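Local structure of Glyoxalase/bleomycin resistance protein/dioxygenase (Catenulispora acidiphila, 4G6X) at residues G98-A102 against N144-L148; F43-L48 against R115-V121; N31-D35 against D140-N144. The protein belongs to the vicinal oxygen chelate (glyoxalase/bleomycin resistance) superfamily and may act as a dioxygenase. All coordinates share one frame; numbering follows the deposited sequence.

Contact 1: residues G98-A102 against N144-L148; sequences GIPAA and NLIQL
Two backbone hydrogen bonds tie the loop G98-A102 to N144-L148, the start of strand 145-150. The amide of A101 donates to L145 O, with A101 N 2.9 Å from that oxygen and 155° at the hydrogen. The return bond, from Q147 N to A102 O, is nearly straight at 173°. A water adds a third link: it donates to I99 O and accepts from L145 N. The amide of A102, buried here, has no partner in the model.

Packing follows the same path. P100 lays its CA against L145 O, a CA-H...O contact of 3.3 Å, while its CB meets Q147 CB at 3.8 Å as the two side chains pass at a slant. L145, its CG beside the backbone N (chi1 -65°), carries CD1 to the CA of G98, 3.6 Å away. G98 has positive phi and is the C-prime residue of the Schellman motif that ends helix 87-96. The CB of A102 touches I146 CD1 at 4.2 Å, and I99 packs on H84 of the second subunit.

G98-A102 carries the chain from helix 87-96 to strand 102-106, outermost of its sheet within this chain. That strand opens a beta-alpha-beta-beta-beta module, as in vicinal oxygen chelate proteins, and lies parallel to the module's last strand, 145-150, where Q147 OE1 also bonds to S103. Strand 134-139 flanks 145-150 on its other side.

Contact 2: residues F43-L48 against R115-V121; sequences FYTGKL and RLSALGV
K47 and V121 meet where the C-terminal ends of two helices, 37-46 and 109-118, come together: a packing contact that spans the two halves of the fold, with one direct polar link. The nearest CA atoms, those of K47 and L119, stand 6.6 Å apart, so side chains do most of the bridging.

The polar link runs from R115 to the carbonyl of K47. R115 NH2 donates to K47 O over 3.3 Å with 145° at the hydrogen; the donor lies in the carbonyl plane, yet the oxygen sits 21° out of the guanidinium plane. R115 leaves its helix with CG opposite the backbone N (chi1 -172°) and bends at chi3, which swings the guanidinium across to this oxygen. A water accepts from R115 NH1 and donates to K47 O, making a second path to the same acceptor, while E112 forms a salt bridge with NH2.

Around this link, apolar side chains pack. CD2 of L116 sets a methyl against the carbonyl oxygen of K47, 3.4 Å from K47 O, and also meets L48 CD2 at 4.0 Å, the leucine side chains crossing nearly at right angles. V121 turns CG2 toward the aliphatic part of K47, 3.7 Å from CG, and the same methyl reaches F43 CZ at 4.1 Å. K47 CB in turn rests over one face of that ring, offset toward its rim. G120, with positive phi, ends helix 109-118 in a Schellman motif, V121 N bonding to L116 O and G120 N to S117 O, and V121 follows.

M25 of the second subunit packs against L48 and L116. F43, L116 and V121 all pack on L138 of strand 134-139, and L116 also touches L148 of strand 145-150.

Contact 3: residues N31-D35 against D140-N144; sequences NVFVD and DTCGN
The carboxylate of D140 comes within 4.0 Å of V32 CG1 through OD2 and, through OD1, organises the turn that faces strand 29-34. OD1 accepts from C142 N at 2.8 Å, which defines an Asx turn, and from N144 N at 3.1 Å. The donors approach from opposite faces of the carboxylate plane, pinning the loop to one side chain; OD2 bonds to Y44 OH.

T141 folds its hydroxyl back onto the D140 carbonyl. C142 then provides the cross-link: its carbonyl accepts from D35 N, with 3.2 Å between C142 O and that nitrogen and 148° at the hydrogen. Its CB packs on V34 CB at 3.8 Å. D35, with CG between the backbone N and the carbonyl carbon (chi1 66°), lays OD1 3.2 Å from C142 CA, while OD2 forms a salt bridge with K39. G143 turns the chain at positive phi, and the CB of N144 is directed toward the strand.

The turn between strands 134-139 and 145-150 is thereby fastened to the V34-D35 part of the chain. V34 and C142 both touch A40 of helix 37-46, and K91 of helix 87-96 donates to the carbonyls of F33 and C142.

In the fold
From the N terminus, N31-D35 runs off strand 29-34 of the first four-stranded sheet. Helix 87-96 later leads through G98-A102 into the second sheet, and the chain returns in D140-L148; F43-L48 and R115-V121 span the C-terminal ends of helices 37-46 and 109-118. Contact 3 closes the longest loop, and contact 2 is nested inside it. Contacts 1 and 2 cross, their segments alternating, whereas contacts 1 and 3 end on the same part of the chain and share N144. Contact 3 joins strand 29-34 to the second half, contact 2 joins the two helix ends, and contact 1 works within the second half. L148 CD2 also touches L116 CD1 at 3.9 Å, linking contacts 1 and 2.

Contact 1: residues G98-A102 against N144-L148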
loop_
_atom_site.group_PDB
_atom_site.type_symbol
_atom_site.label_atom_id
_atom_site.label_comp_id
_atom_site.label_asym_id
_atom_site.label_seq_id
_atom_site.Cartn_x
_atom_site.Cartn_y
_atom_site.Cartn_z
ATOM N N GLY A 98 18.221 0.508 -1.098
ATOM C CA GLY A 98 17.667 0.399 -2.458
ATOM C C GLY A 98 16.300 -0.217 -2.532
ATOM O O GLY A 98 15.889 -0.751 -3.563
ATOM N N ILE A 99 15.600 -0.216 -1.416
ATOM C CA ILE A 99 14.320 -0.875 -1.327
ATOM C C ILE A 99 13.162 0.093 -1.616
ATOM O O ILE A 99 13.034 1.124 -0.990
ATOM C CB ILE A 99 14.084 -1.474 0.082
ATOM C CG1 ILE A 99 15.162 -2.531 0.386
ATOM C CG2 ILE A 99 12.701 -2.040 0.147
ATOM C CD1 ILE A 99 15.250 -2.854 1.853
ATOM N N PRO A 100 12.357 -0.213 -2.613
ATOM C CA PRO A 100 11.221 0.665 -2.967
ATOM C C PRO A 100 10.062 0.595 -1.976
ATOM O O PRO A 100 9.787 -0.453 -1.405
ATOM C CB PRO A 100 10.775 0.140 -4.340
ATOM C CG PRO A 100 11.214 -1.261 -4.332
ATOM C CD PRO A 100 12.518 -1.297 -3.593
ATOM N N ALA A 101 9.461 1.744 -1.736
ATOM C CA ALA A 101 8.341 1.885 -0.841
ATOM C C ALA A 101 7.058 1.437 -1.466
ATOM O O ALA A 101 6.083 1.106 -0.752
ATOM C CB ALA A 101 8.221 3.343 -0.414
ATOM N N ALA A 102 7.033 1.461 -2.783
ATOM C CA ALA A 102 5.837 1.084 -3.506
ATOM C C ALA A 102 6.205 0.693 -4.916
ATOM O O ALA A 102 7.288 1.032 -5.428
ATOM C CB ALA A 102 4.863 2.251 -3.526
ATOM N N ASN A 144 11.283 8.603 -1.102
ATOM C CA ASN A 144 11.029 7.210 -1.477
ATOM C C ASN A 144 11.670 6.802 -2.807
ATOM O O ASN A 144 11.865 7.650 -3.736
ATOM C CB ASN A 144 9.548 6.928 -1.609
ATOM C CG ASN A 144 8.735 7.391 -0.455
ATOM O OD1 ASN A 144 7.962 8.354 -0.558
ATOM N ND2 ASN A 144 8.879 6.724 0.673
ATOM N N LEU A 145 11.958 5.511 -2.911
ATOM C CA LEU A 145 12.227 4.886 -4.192
ATOM C C LEU A 145 10.924 4.218 -4.607
ATOM O O LEU A 145 10.195 3.686 -3.758
ATOM C CB LEU A 145 13.346 3.831 -4.044
ATOM C CG LEU A 145 14.755 4.363 -3.641
ATOM C CD1 LEU A 145 15.732 3.254 -3.373
ATOM C CD2 LEU A 145 15.319 5.323 -4.703
ATOM N N ILE A 146 10.662 4.204 -5.910
ATOM C CA ILE A 146 9.402 3.725 -6.439
ATOM C C ILE A 146 9.780 2.759 -7.523
ATOM O O ILE A 146 10.631 3.089 -8.365
ATOM C CB ILE A 146 8.592 4.852 -7.073
ATOM C CG1 ILE A 146 8.184 5.888 -6.010
ATOM C CG2 ILE A 146 7.342 4.324 -7.786
ATOM C CD1 ILE A 146 7.345 5.348 -4.857
ATOM N N GLN A 147 9.213 1.572 -7.465
ATOM C CA GLN A 147 9.468 0.573 -8.496
ATOM C C GLN A 147 8.382 0.576 -9.583
ATOM O O GLN A 147 7.180 0.579 -9.283
ATOM C CB GLN A 147 9.595 -0.809 -7.840
ATOM C CG GLN A 147 10.039 -1.949 -8.729
ATOM C CD GLN A 147 10.031 -3.270 -7.995
ATOM O OE1 GLN A 147 9.014 -3.705 -7.461
ATOM N NE2 GLN A 147 11.139 -3.902 -7.984
ATOM N N LEU A 148 8.856 0.527 -10.830
ATOM C CA LEU A 148 8.054 0.164 -11.993
ATOM C C LEU A 148 8.271 -1.293 -12.363
ATOM O O LEU A 148 9.388 -1.797 -12.398
ATOM C CB LEU A 148 8.461 0.997 -13.171
ATOM C CG LEU A 148 7.947 2.427 -13.345
ATOM C CD1 LEU A 148 7.250 3.056 -12.189
ATOM C CD2 LEU A 148 8.896 3.353 -14.123
HETATM O O HOH W 1 11.790 3.646 -0.749
#

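Contact 2: residues F43-L48 against R115-V121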
loop_
_atom_site.group_PDB
_atom_site.type_symbol
_atom_site.label_atom_id
_atom_site.label_comp_id
_atom_site.label_asym_id
_atom_site.label_seq_id
_atom_site.Cartn_x
_atom_site.Cartn_y
_atom_site.Cartn_z
ATOM N N PHE A 43 4.840 16.115 -8.352
ATOM C CA PHE A 43 5.560 14.988 -8.922
ATOM C C PHE A 43 4.687 13.826 -9.418
ATOM O O PHE A 43 4.840 13.322 -10.529
ATOM C CB PHE A 43 6.579 14.415 -7.912
ATOM C CG PHE A 43 7.461 13.377 -8.526
ATOM C CD1 PHE A 43 8.633 13.763 -9.186
ATOM C CD2 PHE A 43 7.151 12.006 -8.476
ATOM C CE1 PHE A 43 9.434 12.796 -9.783
ATOM C CE2 PHE A 43 7.967 11.065 -9.063
ATOM C CZ PHE A 43 9.122 11.457 -9.689
ATOM N N TYR A 44 3.747 13.409 -8.566
ATOM C CA TYR A 44 2.957 12.239 -8.848
ATOM C C TYR A 44 1.995 12.512 -9.980
ATOM O O TYR A 44 1.759 11.613 -10.753
ATOM C CB TYR A 44 2.192 11.722 -7.622
ATOM C CG TYR A 44 3.121 10.840 -6.738
ATOM C CD1 TYR A 44 4.143 11.365 -5.956
ATOM C CD2 TYR A 44 3.035 9.468 -6.806
ATOM C CE1 TYR A 44 5.022 10.522 -5.251
ATOM C CE2 TYR A 44 3.872 8.630 -6.127
ATOM C CZ TYR A 44 4.880 9.157 -5.298
ATOM O OH TYR A 44 5.733 8.321 -4.607
ATOM N N THR A 45 1.452 13.720 -10.035
ATOM C CA THR A 45 0.581 14.113 -11.158
ATOM C C THR A 45 1.352 14.608 -12.371
ATOM O O THR A 45 1.119 14.127 -13.497
ATOM C CB THR A 45 -0.468 15.154 -10.733
ATOM O OG1 THR A 45 0.197 16.398 -10.482
ATOM C CG2 THR A 45 -1.257 14.678 -9.577
ATOM N N GLY A 46 2.301 15.516 -12.164
ATOM C CA GLY A 46 2.997 16.167 -13.268
ATOM C C GLY A 46 3.983 15.312 -14.020
ATOM O O GLY A 46 4.167 15.442 -15.255
ATOM N N LYS A 47 4.651 14.433 -13.306
ATOM C CA LYS A 47 5.641 13.525 -13.890
ATOM C C LYS A 47 5.061 12.135 -14.101
ATOM O O LYS A 47 4.964 11.672 -15.245
ATOM C CB LYS A 47 6.913 13.424 -12.994
ATOM C CG LYS A 47 8.017 14.376 -13.342
ATOM C CD LYS A 47 7.815 15.693 -12.686
ATOM C CE LYS A 47 9.098 16.539 -12.800
ATOM N NZ LYS A 47 8.787 17.822 -12.147
ATOM N N LEU A 48 4.571 11.487 -13.045
ATOM C CA LEU A 48 4.154 10.107 -13.136
ATOM C C LEU A 48 2.811 9.919 -13.878
ATOM O O LEU A 48 2.525 8.826 -14.360
ATOM C CB LEU A 48 4.039 9.491 -11.749
ATOM C CG LEU A 48 5.377 9.486 -10.990
ATOM C CD1 LEU A 48 5.179 8.637 -9.690
ATOM C CD2 LEU A 48 6.577 8.977 -11.773
ATOM N N ARG A 115 10.202 8.038 -21.238
ATOM C CA ARG A 115 9.329 9.202 -21.057
ATOM C C ARG A 115 9.684 9.950 -19.774
ATOM O O ARG A 115 9.803 11.175 -19.747
ATOM C CB ARG A 115 7.868 8.765 -20.993
ATOM C CG ARG A 115 6.835 9.888 -21.005
ATOM C CD ARG A 115 5.413 9.336 -20.881
ATOM N NE ARG A 115 5.056 8.887 -19.537
ATOM C CZ ARG A 115 4.745 9.709 -18.533
ATOM N NH1 ARG A 115 4.733 11.035 -18.699
ATOM N NH2 ARG A 115 4.450 9.208 -17.348
ATOM N N LEU A 116 9.796 9.187 -18.705
ATOM C CA LEU A 116 10.031 9.787 -17.403
ATOM C C LEU A 116 11.425 10.402 -17.368
ATOM O O LEU A 116 11.608 11.488 -16.816
ATOM C CB LEU A 116 9.847 8.751 -16.331
ATOM C CG LEU A 116 8.406 8.297 -16.180
ATOM C CD1 LEU A 116 8.431 7.102 -15.258
ATOM C CD2 LEU A 116 7.532 9.411 -15.642
ATOM N N SER A 117 12.409 9.710 -17.931
ATOM C CA SER A 117 13.775 10.255 -17.992
ATOM C C SER A 117 13.771 11.603 -18.694
ATOM O O SER A 117 14.453 12.548 -18.254
ATOM C CB SER A 117 14.729 9.313 -18.715
ATOM O OG SER A 117 14.957 8.135 -17.965
ATOM N N ALA A 118 12.981 11.690 -19.768
ATOM C CA ALA A 118 12.877 12.934 -20.544
ATOM C C ALA A 118 12.303 14.087 -19.725
ATOM O O ALA A 118 12.625 15.234 -19.991
ATOM C CB ALA A 118 12.038 12.714 -21.817
ATOM N N LEU A 119 11.467 13.766 -18.722
ATOM C CA LEU A 119 10.833 14.744 -17.852
ATOM C C LEU A 119 11.699 15.080 -16.622
ATOM O O LEU A 119 11.277 15.863 -15.781
ATOM C CB LEU A 119 9.501 14.191 -17.333
ATOM C CG LEU A 119 8.399 14.083 -18.379
ATOM C CD1 LEU A 119 7.166 13.417 -17.789
ATOM C CD2 LEU A 119 8.069 15.476 -18.899
ATOM N N GLY A 120 12.879 14.466 -16.556
ATOM C CA GLY A 120 13.893 14.794 -15.551
ATOM C C GLY A 120 13.678 13.974 -14.296
ATOM O O GLY A 120 14.068 14.410 -13.181
ATOM N N VAL A 121 13.050 12.806 -14.434
ATOM C CA VAL A 121 12.929 11.873 -13.296
ATOM C C VAL A 121 14.251 11.126 -13.146
ATOM O O VAL A 121 14.859 10.672 -14.141
ATOM C CB VAL A 121 11.769 10.854 -13.507
ATOM C CG1 VAL A 121 11.761 9.780 -12.426
ATOM C CG2 VAL A 121 10.396 11.529 -13.549
HETATM O O HOH W 2 3.041 12.920 -17.198
#

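Contact 3: residues N31-D35 against D140-N144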
loop_
_atom_site.group_PDB
_atom_site.type_symbol
_atom_site.label_atom_id
_atom_site.label_comp_id
_atom_site.label_asym_id
_atom_site.label_seq_id
_atom_site.Cartn_x
_atom_site.Cartn_y
_atom_site.Cartn_z
ATOM N N ASN A 31 -0.710 3.573 0.242
ATOM C CA ASN A 31 -0.116 4.848 0.692
ATOM C C ASN A 31 1.359 4.928 0.461
ATOM O O ASN A 31 2.058 3.894 0.448
ATOM C CB ASN A 31 -0.404 5.099 2.169
ATOM C CG ASN A 31 0.231 4.066 3.070
ATOM O OD1 ASN A 31 -0.039 2.860 2.920
ATOM N ND2 ASN A 31 1.106 4.491 3.959
ATOM N N VAL A 32 1.834 6.139 0.232
ATOM C CA VAL A 32 3.258 6.443 0.341
ATOM C C VAL A 32 3.382 7.640 1.289
ATOM O O VAL A 32 2.552 8.575 1.287
ATOM C CB VAL A 32 3.843 6.774 -1.051
ATOM C CG1 VAL A 32 5.184 7.472 -0.969
ATOM C CG2 VAL A 32 3.996 5.490 -1.849
ATOM N N PHE A 33 4.441 7.618 2.129
ATOM C CA PHE A 33 4.746 8.707 2.996
ATOM C C PHE A 33 5.650 9.690 2.314
ATOM O O PHE A 33 6.764 9.326 1.917
ATOM C CB PHE A 33 5.450 8.169 4.262
ATOM C CG PHE A 33 4.555 7.302 5.161
ATOM C CD1 PHE A 33 3.650 7.877 6.023
ATOM C CD2 PHE A 33 4.697 5.956 5.194
ATOM C CE1 PHE A 33 2.842 7.102 6.834
ATOM C CE2 PHE A 33 3.872 5.139 5.995
ATOM C CZ PHE A 33 2.967 5.730 6.833
ATOM N N VAL A 34 5.163 10.911 2.163
ATOM C CA VAL A 34 5.909 11.959 1.428
ATOM C C VAL A 34 6.356 13.036 2.397
ATOM O O VAL A 34 5.672 13.393 3.363
ATOM C CB VAL A 34 5.076 12.560 0.282
ATOM C CG1 VAL A 34 4.669 11.470 -0.665
ATOM C CG2 VAL A 34 3.821 13.268 0.785
ATOM N N ASP A 35 7.518 13.599 2.123
ATOM C CA ASP A 35 7.999 14.677 2.959
ATOM C C ASP A 35 7.194 15.988 2.867
ATOM O O ASP A 35 6.972 16.648 3.887
ATOM C CB ASP A 35 9.474 14.909 2.698
ATOM C CG ASP A 35 9.781 15.427 1.293
ATOM O OD1 ASP A 35 8.938 15.205 0.369
ATOM O OD2 ASP A 35 10.879 16.037 1.095
ATOM N N ASP A 140 11.248 9.394 -6.115
ATOM C CA ASP A 140 10.060 10.236 -6.168
ATOM C C ASP A 140 10.224 11.685 -5.745
ATOM O O ASP A 140 9.243 12.454 -5.759
ATOM C CB ASP A 140 8.823 9.587 -5.486
ATOM C CG ASP A 140 8.837 9.684 -4.008
ATOM O OD1 ASP A 140 9.856 10.079 -3.410
ATOM O OD2 ASP A 140 7.792 9.329 -3.387
ATOM N N THR A 141 11.471 12.076 -5.331
ATOM C CA THR A 141 11.821 13.391 -4.789
ATOM C C THR A 141 11.338 13.652 -3.368
ATOM O O THR A 141 11.647 14.684 -2.819
ATOM C CB THR A 141 11.474 14.612 -5.688
ATOM O OG1 THR A 141 10.068 14.908 -5.702
ATOM C CG2 THR A 141 11.955 14.374 -7.149
ATOM N N CYS A 142 10.524 12.734 -2.851
ATOM C CA CYS A 142 9.787 12.891 -1.602
ATOM C C CYS A 142 10.305 11.979 -0.469
ATOM O O CYS A 142 9.605 11.819 0.538
ATOM C CB CYS A 142 8.289 12.621 -1.790
ATOM S SG CYS A 142 7.544 13.768 -2.984
ATOM N N GLY A 143 11.479 11.373 -0.643
ATOM C CA GLY A 143 12.076 10.459 0.303
ATOM C C GLY A 143 11.867 8.967 0.048
ATOM O O GLY A 143 12.243 8.142 0.879
ATOM N N ASN A 144 11.283 8.603 -1.102
ATOM C CA ASN A 144 11.029 7.210 -1.477
ATOM C C ASN A 144 11.670 6.802 -2.807
ATOM O O ASN A 144 11.865 7.650 -3.736
ATOM C CB ASN A 144 9.548 6.928 -1.609
ATOM C CG ASN A 144 8.735 7.391 -0.455
ATOM O OD1 ASN A 144 7.962 8.354 -0.558
ATOM N ND2 ASN A 144 8.879 6.724 0.673
#